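Local coordinates for protein yesU (Bacillus subtilis, PDB 1OQ1), which is of unknown function but has a galectin-like beta-sandwich fold and belongs to a family of the concanavalin clan, so a carbohydrate-related role is possible but unproven, at residues Phe130-Asn134 against Ala145-Asp149; Met79-Ala83 against Lys164-Asp168; Lys169-His173 against Glu183-Asp187; Pro71-Leu77 against Ser118-Lys123. All coordinates share one frame; numbering follows the deposited sequence.

Contact 1. Residues Phe130-Asn134 against Ala145-Asp149; sequences FRTCN and AMGAD
Cys-133 and Gly-147 face each other as the hydrogen-bonded pair of an antiparallel beta hairpin, built from strands 132-138 and 142-148 at one margin of a seven-stranded sheet in the galectin-like sandwich. Cys-133 N donates to Gly-147 O across 2.8 Å, and Gly-147 N answers to Cys-133 O at 3.1 Å. A third bond runs from Asp-149 N to Arg-131 O at 2.9 Å, just past the end of the strand.

The two faces of the hairpin then differ in chemistry. On the face shared with Asn-134, the selenomethionine side chain of Met-146 has CG between the backbone N and carbonyl carbon (chi1 72°) and bends again at the selenium. The methyl CE thereby comes to lie 3.3 Å from Thr-132 CG2, tighter than ordinary van der Waals contact. The same CE approaches the edge of the Phe-130 ring, 4.2 Å from CE2. On the other face Cys-133 SG rests 3.6 Å from Asp-149 CG, while the cysteine also touches Phe-174 and Ile-181 of the opposing sheet.

Further out, the Asp-149 carboxylate is fixed from several directions. OD1 accepts from Leu-151 N, whereas OD2 takes the backbone N of Phe-120 and a salt bridge from Arg-122, which should favour the ionised form. A water lies between the two segments, within bonding distance of both, 2.9 Å from Thr-132 O and 2.7 Å from Asp-149 OD2, though it may have other acceptors to serve.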
loop_
_atom_site.group_PDB
_atom_site.type_symbol
_atom_site.label_atom_id
_atom_site.label_comp_id
_atom_site.label_asym_id
_atom_site.label_seq_id
_atom_site.Cartn_x
_atom_site.Cartn_y
_atom_site.Cartn_z
ATOM N N PHE A 130 -7.238 -6.115 18.434
ATOM C CA PHE A 130 -8.332 -6.431 17.519
ATOM C C PHE A 130 -7.738 -6.195 16.144
ATOM O O PHE A 130 -7.641 -5.059 15.678
ATOM C CB PHE A 130 -9.517 -5.502 17.761
ATOM C CG PHE A 130 -10.788 -5.975 17.119
ATOM C CD1 PHE A 130 -11.421 -7.125 17.577
ATOM C CD2 PHE A 130 -11.348 -5.280 16.055
ATOM C CE1 PHE A 130 -12.592 -7.575 16.984
ATOM C CE2 PHE A 130 -12.529 -5.729 15.454
ATOM C CZ PHE A 130 -13.146 -6.872 15.918
ATOM N N ARG A 131 -7.351 -7.284 15.496
ATOM C CA ARG A 131 -6.661 -7.202 14.222
ATOM C C ARG A 131 -7.483 -7.080 12.966
ATOM O O ARG A 131 -8.196 -7.998 12.566
ATOM C CB ARG A 131 -5.694 -8.373 14.151
ATOM C CG ARG A 131 -4.803 -8.341 15.377
ATOM C CD ARG A 131 -3.993 -9.571 15.549
ATOM N NE ARG A 131 -3.280 -9.552 16.825
ATOM C CZ ARG A 131 -2.410 -10.485 17.182
ATOM N NH1 ARG A 131 -2.157 -11.483 16.352
ATOM N NH2 ARG A 131 -1.813 -10.437 18.365
ATOM N N THR A 132 -7.346 -5.916 12.343
ATOM C CA THR A 132 -8.073 -5.592 11.129
ATOM C C THR A 132 -7.184 -4.904 10.098
ATOM O O THR A 132 -6.043 -4.527 10.382
ATOM C CB THR A 132 -9.231 -4.627 11.444
ATOM O OG1 THR A 132 -8.695 -3.362 11.858
ATOM C CG2 THR A 132 -10.089 -5.180 12.569
ATOM N N CYS A 133 -7.727 -4.775 8.892
ATOM C CA CYS A 133 -7.079 -4.074 7.791
ATOM C C CYS A 133 -8.057 -2.935 7.544
ATOM O O CYS A 133 -9.267 -3.160 7.526
ATOM C CB CYS A 133 -6.993 -4.950 6.542
ATOM S SG CYS A 133 -5.917 -6.388 6.699
ATOM N N ASN A 134 -7.546 -1.723 7.356
ATOM C CA ASN A 134 -8.410 -0.557 7.150
ATOM C C ASN A 134 -8.138 0.160 5.829
ATOM O O ASN A 134 -6.988 0.312 5.433
ATOM C CB ASN A 134 -8.210 0.452 8.292
ATOM C CG ASN A 134 -8.522 -0.130 9.666
ATOM O OD1 ASN A 134 -8.870 -1.305 9.802
ATOM N ND2 ASN A 134 -8.394 0.699 10.695
ATOM N N ALA A 145 -13.621 1.508 4.638
ATOM C CA ALA A 145 -13.990 0.123 4.893
ATOM C C ALA A 145 -12.962 -0.546 5.785
ATOM O O ALA A 145 -11.887 -0.002 6.029
ATOM C CB ALA A 145 -14.099 -0.640 3.567
HETATM N N MSE A 146 -13.306 -1.726 6.287
HETATM C CA MSE A 146 -12.378 -2.474 7.117
HETATM C C MSE A 146 -12.806 -3.931 7.175
HETATM O O MSE A 146 -13.950 -4.276 6.850
HETATM C CB MSE A 146 -12.254 -1.875 8.530
HETATM C CG MSE A 146 -13.431 -2.061 9.468
HETATM SE SE MSE A 146 -12.952 -1.514 11.288
HETATM C CE MSE A 146 -12.673 -3.251 12.064
ATOM N N GLY A 147 -11.856 -4.785 7.527
ATOM C CA GLY A 147 -12.126 -6.206 7.632
ATOM C C GLY A 147 -11.104 -6.838 8.555
ATOM O O GLY A 147 -10.051 -6.254 8.804
ATOM N N ALA A 148 -11.406 -8.023 9.073
ATOM C CA ALA A 148 -10.475 -8.707 9.965
ATOM C C ALA A 148 -9.197 -9.070 9.204
ATOM O O ALA A 148 -9.241 -9.342 8.005
ATOM C CB ALA A 148 -11.128 -9.971 10.541
ATOM N N ASP A 149 -8.069 -9.083 9.912
ATOM C CA ASP A 149 -6.761 -9.395 9.325
ATOM C C ASP A 149 -6.302 -10.806 9.719
ATOM O O ASP A 149 -6.020 -11.063 10.890
ATOM C CB ASP A 149 -5.737 -8.357 9.819
ATOM C CG ASP A 149 -4.367 -8.509 9.174
ATOM O OD1 ASP A 149 -4.166 -9.442 8.370
ATOM O OD2 ASP A 149 -3.482 -7.683 9.487
HETATM O O HOH W 1 -3.908 -6.134 11.606
#

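Contact 2. Residues Met79-Ala83 against Lys164-Asp168; sequences MLFFA and KLIKD
Leu-165 holds CG anti to its backbone N, while Phe-82 tucks CG between its own N and carbonyl carbon (chi1 54°), and these first torsions aim the two side chains at each other. The second torsion of the leucine then sets one methyl over the ring. Leu-165 CD2 stands 3.5 Å from the centroid of the Phe-82 ring and only 5° off its normal, a CH-pi contact with the methyl centred on the face. The same methyl also meets Leu-80 CD2 at 3.7 Å, so one leucine branch serves two partners on the facing strand.

Lys-167 adds its aliphatic part. A bend at chi2 brings CD to the rim of the Phe-82 ring, 4.1 Å from CE1, and the extended chi3 leads on to CE, 4.2 Å from Ala-83 CB. A second bend, at chi4, turns NZ to a salt bridge with Asp-61 and to the carbonyl oxygens of Lys-169 and Leu-195, which satisfy a charge on a buried residue.

No hydrogen bond joins the two segments. Val-172, Leu-115 and Leu-117 close in on the same cluster from neighbouring strands of both sheets. The strand axes pass 10.6 Å apart at 25° to each other, a spacing and modest twist expected of aligned sheets packed face to face. Interdigitating apolar side chains of this kind form the core of a beta sandwich, here the galectin-like sandwich of the concanavalin clan.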
loop_
_atom_site.group_PDB
_atom_site.type_symbol
_atom_site.label_atom_id
_atom_site.label_comp_id
_atom_site.label_asym_id
_atom_site.label_seq_id
_atom_site.Cartn_x
_atom_site.Cartn_y
_atom_site.Cartn_z
HETATM N N MSE A 79 1.233 -0.398 5.185
HETATM C CA MSE A 79 0.161 0.304 4.494
HETATM C C MSE A 79 0.511 0.536 3.028
HETATM O O MSE A 79 1.625 0.935 2.705
HETATM C CB MSE A 79 -0.082 1.652 5.187
HETATM C CG MSE A 79 -1.215 2.483 4.620
HETATM SE SE MSE A 79 -1.279 4.266 5.400
HETATM C CE MSE A 79 -1.574 3.783 7.252
ATOM N N LEU A 80 -0.442 0.279 2.140
ATOM C CA LEU A 80 -0.202 0.503 0.724
ATOM C C LEU A 80 -0.967 1.734 0.265
ATOM O O LEU A 80 -2.159 1.860 0.534
ATOM C CB LEU A 80 -0.664 -0.693 -0.114
ATOM C CG LEU A 80 -0.191 -0.593 -1.570
ATOM C CD1 LEU A 80 1.206 -1.183 -1.674
ATOM C CD2 LEU A 80 -1.134 -1.330 -2.496
ATOM N N PHE A 81 -0.268 2.644 -0.402
ATOM C CA PHE A 81 -0.884 3.844 -0.955
ATOM C C PHE A 81 -1.083 3.548 -2.444
ATOM O O PHE A 81 -0.229 2.915 -3.068
ATOM C CB PHE A 81 0.053 5.053 -0.820
ATOM C CG PHE A 81 -0.022 5.750 0.513
ATOM C CD1 PHE A 81 -0.916 6.800 0.711
ATOM C CD2 PHE A 81 0.799 5.360 1.568
ATOM C CE1 PHE A 81 -0.987 7.455 1.946
ATOM C CE2 PHE A 81 0.734 6.007 2.803
ATOM C CZ PHE A 81 -0.161 7.057 2.990
ATOM N N PHE A 82 -2.212 3.970 -3.005
ATOM C CA PHE A 82 -2.457 3.791 -4.439
ATOM C C PHE A 82 -3.342 4.916 -4.992
ATOM O O PHE A 82 -4.004 5.613 -4.230
ATOM C CB PHE A 82 -3.032 2.389 -4.746
ATOM C CG PHE A 82 -4.262 2.015 -3.960
ATOM C CD1 PHE A 82 -5.494 1.883 -4.600
ATOM C CD2 PHE A 82 -4.179 1.703 -2.605
ATOM C CE1 PHE A 82 -6.623 1.439 -3.908
ATOM C CE2 PHE A 82 -5.304 1.256 -1.898
ATOM C CZ PHE A 82 -6.526 1.122 -2.553
ATOM N N ALA A 83 -3.338 5.103 -6.311
ATOM C CA ALA A 83 -4.112 6.181 -6.943
ATOM C C ALA A 83 -3.699 7.516 -6.312
ATOM O O ALA A 83 -4.528 8.407 -6.094
ATOM C CB ALA A 83 -5.620 5.950 -6.753
ATOM N N LYS A 164 -3.439 -9.224 -2.885
ATOM C CA LYS A 164 -4.046 -8.827 -4.157
ATOM C C LYS A 164 -5.058 -7.712 -3.942
ATOM O O LYS A 164 -5.964 -7.830 -3.119
ATOM C CB LYS A 164 -4.732 -10.023 -4.831
ATOM C CG LYS A 164 -5.350 -9.677 -6.189
ATOM C CD LYS A 164 -5.979 -10.884 -6.883
ATOM C CE LYS A 164 -4.927 -11.874 -7.361
ATOM N NZ LYS A 164 -5.534 -13.020 -8.108
ATOM N N LEU A 165 -4.892 -6.634 -4.697
ATOM C CA LEU A 165 -5.746 -5.464 -4.601
ATOM C C LEU A 165 -6.345 -5.093 -5.954
ATOM O O LEU A 165 -5.622 -5.002 -6.943
ATOM C CB LEU A 165 -4.916 -4.284 -4.086
ATOM C CG LEU A 165 -5.631 -2.939 -3.942
ATOM C CD1 LEU A 165 -6.550 -2.988 -2.734
ATOM C CD2 LEU A 165 -4.607 -1.827 -3.777
ATOM N N ILE A 166 -7.659 -4.883 -5.995
ATOM C CA ILE A 166 -8.332 -4.479 -7.228
ATOM C C ILE A 166 -8.774 -3.024 -7.093
ATOM O O ILE A 166 -9.357 -2.643 -6.080
ATOM C CB ILE A 166 -9.603 -5.323 -7.511
ATOM C CG1 ILE A 166 -9.232 -6.798 -7.685
ATOM C CG2 ILE A 166 -10.305 -4.806 -8.776
ATOM C CD1 ILE A 166 -10.442 -7.702 -7.803
ATOM N N LYS A 167 -8.486 -2.222 -8.117
ATOM C CA LYS A 167 -8.867 -0.810 -8.151
ATOM C C LYS A 167 -9.481 -0.541 -9.520
ATOM O O LYS A 167 -8.794 -0.592 -10.542
ATOM C CB LYS A 167 -7.640 0.082 -7.942
ATOM C CG LYS A 167 -7.875 1.565 -8.228
ATOM C CD LYS A 167 -8.866 2.171 -7.254
ATOM C CE LYS A 167 -9.067 3.657 -7.527
ATOM N NZ LYS A 167 -9.698 3.910 -8.852
ATOM N N ASP A 168 -10.777 -0.255 -9.537
ATOM C CA ASP A 168 -11.478 -0.016 -10.792
ATOM C C ASP A 168 -12.523 1.060 -10.553
ATOM O O ASP A 168 -13.652 0.775 -10.134
ATOM C CB ASP A 168 -12.126 -1.323 -11.263
ATOM C CG ASP A 168 -12.808 -1.187 -12.606
ATOM O OD1 ASP A 168 -12.547 -0.188 -13.308
ATOM O OD2 ASP A 168 -13.597 -2.087 -12.965
#

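Contact 3. Residues Lys169-His173 against Glu183-Asp187; sequences KGYVH and EWMDD
Val-172 and Trp-184 form the hydrogen-bonded pair of an antiparallel hairpin, strands 171-176 and 179-185, in the second large sheet of the protein. Trp-184 N reaches Val-172 O at 2.8 Å and Val-172 N reaches Trp-184 O at 2.9 Å. Beyond the strand end, Asp-186 N bonds to Gly-170 O at 2.8 Å.

Val-172 and Trp-184 point into the sandwich, where the rim of the indole meets the valine, CE3 to CG2 at 4.1 Å. Leu-115 and Leu-135 of the opposing sheet touch both side chains, so the hairpin forms part of one wall of the core of the galectin-like sandwich.

The other face is mixed. Met-185, a selenomethionine, swings across Tyr-171 at about a right angle, bent at chi2 and chi3, and sets CE 3.8 Å from Tyr-171 CB. Glu-183, extended beyond CG, carries OE2 to the edges of two rings, in the plane of each: 3.0 Å from Tyr-171 OH, a hydrogen bond that is not settled because the hydroxyl could turn to a competing acceptor, and 3.5 Å from His-173 CD2. The carboxylate plane is turned 75° from the tyrosine ring. Near the N terminus, Asn-2 bonds to both Glu-183 and His-173, its backbone N to Glu-183 OE2 and its OD1 to His-173 NE2.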
loop_
_atom_site.group_PDB
_atom_site.type_symbol
_atom_site.label_atom_id
_atom_site.label_comp_id
_atom_site.label_asym_id
_atom_site.label_seq_id
_atom_site.Cartn_x
_atom_site.Cartn_y
_atom_site.Cartn_z
ATOM N N LYS A 169 -12.123 2.300 -10.822
ATOM C CA LYS A 169 -12.972 3.459 -10.602
ATOM C C LYS A 169 -13.393 3.470 -9.130
ATOM O O LYS A 169 -12.532 3.455 -8.252
ATOM C CB LYS A 169 -14.170 3.435 -11.557
ATOM C CG LYS A 169 -13.741 3.636 -13.014
ATOM C CD LYS A 169 -14.916 3.882 -13.942
ATOM C CE LYS A 169 -14.442 4.142 -15.367
ATOM N NZ LYS A 169 -13.714 2.975 -15.932
ATOM N N GLY A 170 -14.688 3.479 -8.840
ATOM C CA GLY A 170 -15.092 3.509 -7.442
ATOM C C GLY A 170 -14.893 2.222 -6.654
ATOM O O GLY A 170 -14.939 2.227 -5.419
ATOM N N TYR A 171 -14.648 1.121 -7.353
ATOM C CA TYR A 171 -14.495 -0.183 -6.700
ATOM C C TYR A 171 -13.094 -0.562 -6.213
ATOM O O TYR A 171 -12.113 -0.417 -6.939
ATOM C CB TYR A 171 -14.992 -1.282 -7.647
ATOM C CG TYR A 171 -15.048 -2.658 -7.023
ATOM C CD1 TYR A 171 -15.945 -2.937 -5.993
ATOM C CD2 TYR A 171 -14.207 -3.681 -7.460
ATOM C CE1 TYR A 171 -16.006 -4.202 -5.412
ATOM C CE2 TYR A 171 -14.261 -4.956 -6.880
ATOM C CZ TYR A 171 -15.167 -5.202 -5.858
ATOM O OH TYR A 171 -15.249 -6.452 -5.287
ATOM N N VAL A 172 -13.025 -1.056 -4.976
ATOM C CA VAL A 172 -11.776 -1.523 -4.365
ATOM C C VAL A 172 -12.051 -2.863 -3.679
ATOM O O VAL A 172 -13.050 -3.009 -2.971
ATOM C CB VAL A 172 -11.246 -0.550 -3.287
ATOM C CG1 VAL A 172 -9.985 -1.126 -2.633
ATOM C CG2 VAL A 172 -10.938 0.808 -3.914
ATOM N N HIS A 173 -11.173 -3.839 -3.896
ATOM C CA HIS A 173 -11.307 -5.157 -3.274
ATOM C C HIS A 173 -9.919 -5.617 -2.845
ATOM O O HIS A 173 -8.949 -5.438 -3.577
ATOM C CB HIS A 173 -11.918 -6.161 -4.257
ATOM C CG HIS A 173 -12.164 -7.516 -3.667
ATOM N ND1 HIS A 173 -11.159 -8.441 -3.479
ATOM C CD2 HIS A 173 -13.306 -8.116 -3.254
ATOM C CE1 HIS A 173 -11.671 -9.552 -2.983
ATOM N NE2 HIS A 173 -12.972 -9.382 -2.836
ATOM N N GLU A 183 -14.034 -4.871 0.859
ATOM C CA GLU A 183 -14.364 -4.350 -0.460
ATOM C C GLU A 183 -15.130 -3.045 -0.274
ATOM O O GLU A 183 -15.757 -2.830 0.764
ATOM C CB GLU A 183 -15.170 -5.369 -1.277
ATOM C CG GLU A 183 -16.648 -5.462 -0.983
ATOM C CD GLU A 183 -17.353 -6.400 -1.956
ATOM O OE1 GLU A 183 -18.601 -6.411 -1.988
ATOM O OE2 GLU A 183 -16.655 -7.131 -2.687
ATOM N N TRP A 184 -15.075 -2.171 -1.271
ATOM C CA TRP A 184 -15.723 -0.875 -1.153
ATOM C C TRP A 184 -16.110 -0.301 -2.502
ATOM O O TRP A 184 -15.436 -0.536 -3.503
ATOM C CB TRP A 184 -14.761 0.086 -0.451
ATOM C CG TRP A 184 -15.258 1.486 -0.277
ATOM C CD1 TRP A 184 -16.367 1.884 0.413
ATOM C CD2 TRP A 184 -14.613 2.683 -0.726
ATOM N NE1 TRP A 184 -16.448 3.253 0.429
ATOM C CE2 TRP A 184 -15.384 3.770 -0.261
ATOM C CE3 TRP A 184 -13.455 2.942 -1.473
ATOM C CZ2 TRP A 184 -15.032 5.101 -0.514
ATOM C CZ3 TRP A 184 -13.106 4.268 -1.724
ATOM C CH2 TRP A 184 -13.893 5.328 -1.244
HETATM N N MSE A 185 -17.213 0.439 -2.529
HETATM C CA MSE A 185 -17.655 1.085 -3.762
HETATM C C MSE A 185 -17.876 2.556 -3.455
HETATM O O MSE A 185 -18.861 2.925 -2.809
HETATM C CB MSE A 185 -18.956 0.466 -4.285
HETATM C CG MSE A 185 -19.489 1.121 -5.564
HETATM SE SE MSE A 185 -18.304 0.962 -7.106
HETATM C CE MSE A 185 -18.783 -0.824 -7.664
ATOM N N ASP A 186 -16.940 3.384 -3.906
ATOM C CA ASP A 186 -16.992 4.828 -3.713
ATOM C C ASP A 186 -18.092 5.362 -4.626
ATOM O O ASP A 186 -18.051 5.122 -5.830
ATOM C CB ASP A 186 -15.648 5.445 -4.116
ATOM C CG ASP A 186 -15.537 6.917 -3.754
ATOM O OD1 ASP A 186 -16.551 7.518 -3.343
ATOM O OD2 ASP A 186 -14.428 7.473 -3.885
ATOM N N ASP A 187 -19.068 6.076 -4.065
ATOM C CA ASP A 187 -20.154 6.618 -4.883
ATOM C C ASP A 187 -19.762 7.941 -5.531
ATOM O O ASP A 187 -20.481 8.453 -6.387
ATOM C CB ASP A 187 -21.438 6.808 -4.061
ATOM C CG ASP A 187 -21.257 7.749 -2.885
ATOM O OD1 ASP A 187 -20.362 8.616 -2.933
ATOM O OD2 ASP A 187 -22.031 7.631 -1.912
#

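Contact 4. Residues Pro71-Leu77 against Ser118-Lys123; sequences PIEQPGL and SYFRRK
Gly-76 and Arg-122 supply the polar backbone contacts. Arg-122 N donates to Gly-76 O at 2.9 Å, bent at hydrogen (136°), and the return bond from Gly-76 N to Arg-122 O is weak at 3.3 Å, a loose pairing. Beside them Leu-77 CA points its hydrogen almost straight at Phe-120 O, 3.3 Å away.

Aromatic contacts centre on Phe-120, whose ring is held between two aliphatic groups. Pro-71 CB lies over one face, 3.9 Å from the centroid in a CH-pi contact displaced toward the rim. Arg-122 CG covers the opposite face, 3.6 Å above the plane.

One water joins the side-chain polar groups, accepting from Gln-74 NE2 at 2.7 Å and from Arg-122 NH1 at 2.9 Å. It lies at the edge of the guanidinium, in its plane. The glutamine reaches it with its chain extended beyond CG. Arg-122 NH2 also bonds to Leu-151 O, so water, carbonyl and the Phe-120 ring together restrain the arginine side chain.

Apolar contact is completed by Leu-77, lying alongside Arg-121 with CD1 3.8 Å from the arginine CB; a bound acetic acid molecule, probably from the crystallisation liquor, sits nearby. The chain of the second segment turns a corner at Phe-120. In the first, a cis peptide precedes Pro-75 in the turn where strand 63-73 of one sheet passes into strand 76-86 of the other, the sheet-to-sheet crossing found at the end of a beta sandwich.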
loop_
_atom_site.group_PDB
_atom_site.type_symbol
_atom_site.label_atom_id
_atom_site.label_comp_id
_atom_site.label_asym_id
_atom_site.label_seq_id
_atom_site.Cartn_x
_atom_site.Cartn_y
_atom_site.Cartn_z
ATOM N N PRO A 71 5.894 -10.722 7.136
ATOM C CA PRO A 71 6.101 -9.921 8.348
ATOM C C PRO A 71 7.224 -10.600 9.130
ATOM O O PRO A 71 7.094 -11.756 9.527
ATOM C CB PRO A 71 4.750 -10.009 9.049
ATOM C CG PRO A 71 4.299 -11.395 8.703
ATOM C CD PRO A 71 4.660 -11.522 7.235
ATOM N N ILE A 72 8.321 -9.880 9.348
ATOM C CA ILE A 72 9.478 -10.449 10.031
ATOM C C ILE A 72 9.609 -10.081 11.501
ATOM O O ILE A 72 9.968 -10.928 12.321
ATOM C CB ILE A 72 10.781 -10.036 9.309
ATOM C CG1 ILE A 72 10.708 -10.452 7.838
ATOM C CG2 ILE A 72 11.995 -10.679 9.989
ATOM C CD1 ILE A 72 10.453 -11.938 7.626
ATOM N N GLU A 73 9.317 -8.828 11.835
ATOM C CA GLU A 73 9.437 -8.371 13.215
ATOM C C GLU A 73 8.455 -7.249 13.547
ATOM O O GLU A 73 8.262 -6.327 12.754
ATOM C CB GLU A 73 10.873 -7.890 13.443
ATOM C CG GLU A 73 11.345 -7.889 14.880
ATOM C CD GLU A 73 12.824 -7.546 14.988
ATOM O OE1 GLU A 73 13.193 -6.388 14.702
ATOM O OE2 GLU A 73 13.618 -8.440 15.346
ATOM N N GLN A 74 7.830 -7.339 14.719
ATOM C CA GLN A 74 6.886 -6.320 15.183
ATOM C C GLN A 74 7.450 -5.810 16.513
ATOM O O GLN A 74 8.436 -6.357 17.008
ATOM C CB GLN A 74 5.496 -6.937 15.394
ATOM C CG GLN A 74 5.417 -7.912 16.561
ATOM C CD GLN A 74 4.042 -8.540 16.727
ATOM O OE1 GLN A 74 3.674 -8.965 17.822
ATOM N NE2 GLN A 74 3.280 -8.613 15.640
ATOM N N PRO A 75 6.867 -4.746 17.095
ATOM C CA PRO A 75 5.722 -3.934 16.668
ATOM C C PRO A 75 5.965 -3.226 15.341
ATOM O O PRO A 75 7.110 -3.017 14.930
ATOM C CB PRO A 75 5.560 -2.927 17.808
ATOM C CG PRO A 75 6.096 -3.653 18.990
ATOM C CD PRO A 75 7.327 -4.316 18.428
ATOM N N GLY A 76 4.875 -2.843 14.688
ATOM C CA GLY A 76 4.971 -2.152 13.418
ATOM C C GLY A 76 3.645 -2.198 12.684
ATOM O O GLY A 76 2.703 -2.853 13.127
ATOM N N LEU A 77 3.572 -1.498 11.559
ATOM C CA LEU A 77 2.356 -1.463 10.758
ATOM C C LEU A 77 2.729 -1.255 9.297
ATOM O O LEU A 77 3.715 -0.578 8.990
ATOM C CB LEU A 77 1.440 -0.330 11.250
ATOM C CG LEU A 77 0.149 -0.000 10.486
ATOM C CD1 LEU A 77 -0.890 0.560 11.455
ATOM C CD2 LEU A 77 0.437 0.997 9.373
ATOM N N SER A 118 -4.227 -0.131 5.164
ATOM C CA SER A 118 -3.305 -0.625 6.173
ATOM C C SER A 118 -3.582 -2.084 6.494
ATOM O O SER A 118 -4.737 -2.519 6.541
ATOM C CB SER A 118 -3.420 0.218 7.444
ATOM O OG SER A 118 -4.770 0.292 7.866
ATOM N N TYR A 119 -2.509 -2.838 6.693
ATOM C CA TYR A 119 -2.605 -4.251 7.030
ATOM C C TYR A 119 -1.471 -4.567 8.003
ATOM O O TYR A 119 -0.494 -3.827 8.086
ATOM C CB TYR A 119 -2.537 -5.111 5.763
ATOM C CG TYR A 119 -1.287 -4.941 4.934
ATOM C CD1 TYR A 119 -0.204 -5.806 5.089
ATOM C CD2 TYR A 119 -1.207 -3.948 3.957
ATOM C CE1 TYR A 119 0.926 -5.694 4.291
ATOM C CE2 TYR A 119 -0.080 -3.826 3.150
ATOM C CZ TYR A 119 0.982 -4.703 3.319
ATOM O OH TYR A 119 2.081 -4.602 2.501
ATOM N N PHE A 120 -1.598 -5.667 8.733
ATOM C CA PHE A 120 -0.627 -6.000 9.773
ATOM C C PHE A 120 -0.505 -4.750 10.650
ATOM O O PHE A 120 0.582 -4.200 10.844
ATOM C CB PHE A 120 0.749 -6.358 9.207
ATOM C CG PHE A 120 1.646 -7.042 10.215
ATOM C CD1 PHE A 120 1.478 -8.393 10.509
ATOM C CD2 PHE A 120 2.606 -6.322 10.917
ATOM C CE1 PHE A 120 2.252 -9.020 11.490
ATOM C CE2 PHE A 120 3.387 -6.937 11.905
ATOM C CZ PHE A 120 3.208 -8.289 12.192
ATOM N N ARG A 121 -1.644 -4.290 11.158
ATOM C CA ARG A 121 -1.675 -3.109 12.012
ATOM C C ARG A 121 -1.349 -3.595 13.415
ATOM O O ARG A 121 -2.247 -3.969 14.169
ATOM C CB ARG A 121 -3.067 -2.478 11.976
ATOM C CG ARG A 121 -3.574 -2.215 10.567
ATOM C CD ARG A 121 -4.987 -1.649 10.573
ATOM N NE ARG A 121 -5.049 -0.328 11.194
ATOM C CZ ARG A 121 -5.615 -0.066 12.368
ATOM N NH1 ARG A 121 -6.183 -1.034 13.081
ATOM N NH2 ARG A 121 -5.617 1.177 12.828
ATOM N N ARG A 122 -0.062 -3.599 13.754
ATOM C CA ARG A 122 0.380 -4.093 15.053
ATOM C C ARG A 122 1.361 -3.151 15.761
ATOM O O ARG A 122 2.223 -3.604 16.511
ATOM C CB ARG A 122 1.051 -5.464 14.873
ATOM C CG ARG A 122 0.346 -6.405 13.890
ATOM C CD ARG A 122 -1.024 -6.865 14.388
ATOM N NE ARG A 122 -1.790 -7.482 13.304
ATOM C CZ ARG A 122 -1.633 -8.732 12.881
ATOM N NH1 ARG A 122 -0.740 -9.530 13.456
ATOM N NH2 ARG A 122 -2.352 -9.176 11.856
ATOM N N LYS A 123 1.229 -1.851 15.528
ATOM C CA LYS A 123 2.117 -0.871 16.145
ATOM C C LYS A 123 1.741 -0.574 17.598
ATOM O O LYS A 123 2.613 -0.507 18.465
ATOM C CB LYS A 123 2.103 0.430 15.331
ATOM C CG LYS A 123 2.780 1.630 15.997
ATOM C CD LYS A 123 4.278 1.419 16.201
ATOM C CE LYS A 123 4.904 2.648 16.852
ATOM N NZ LYS A 123 6.380 2.524 17.012
HETATM O O HOH W 2 0.727 -9.337 15.919
#

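The four contacts illustrate how a beta sandwich divides its labour. Contact 2 is the core: wholly buried, near the centre of the chain, apolar and without hydrogen bonds, it presses one sheet against the other. Contacts 1 and 3 are partly exposed hairpins, one in each sheet, held by backbone bonds; they meet where Ala-145 packs on Trp-184. Contact 3 also neighbours contact 2 in its sheet, His-173 O lying 2.8 Å from Ile-166 N. Contact 4, buried but peripheral, shares strand 76-86 with contact 2 and combines a loose backbone pairing with a proline-aromatic-arginine layer and a bridging water. Neighbouring strands join it to contact 1, Asn-134 O lying 2.8 Å from Ser-118 N.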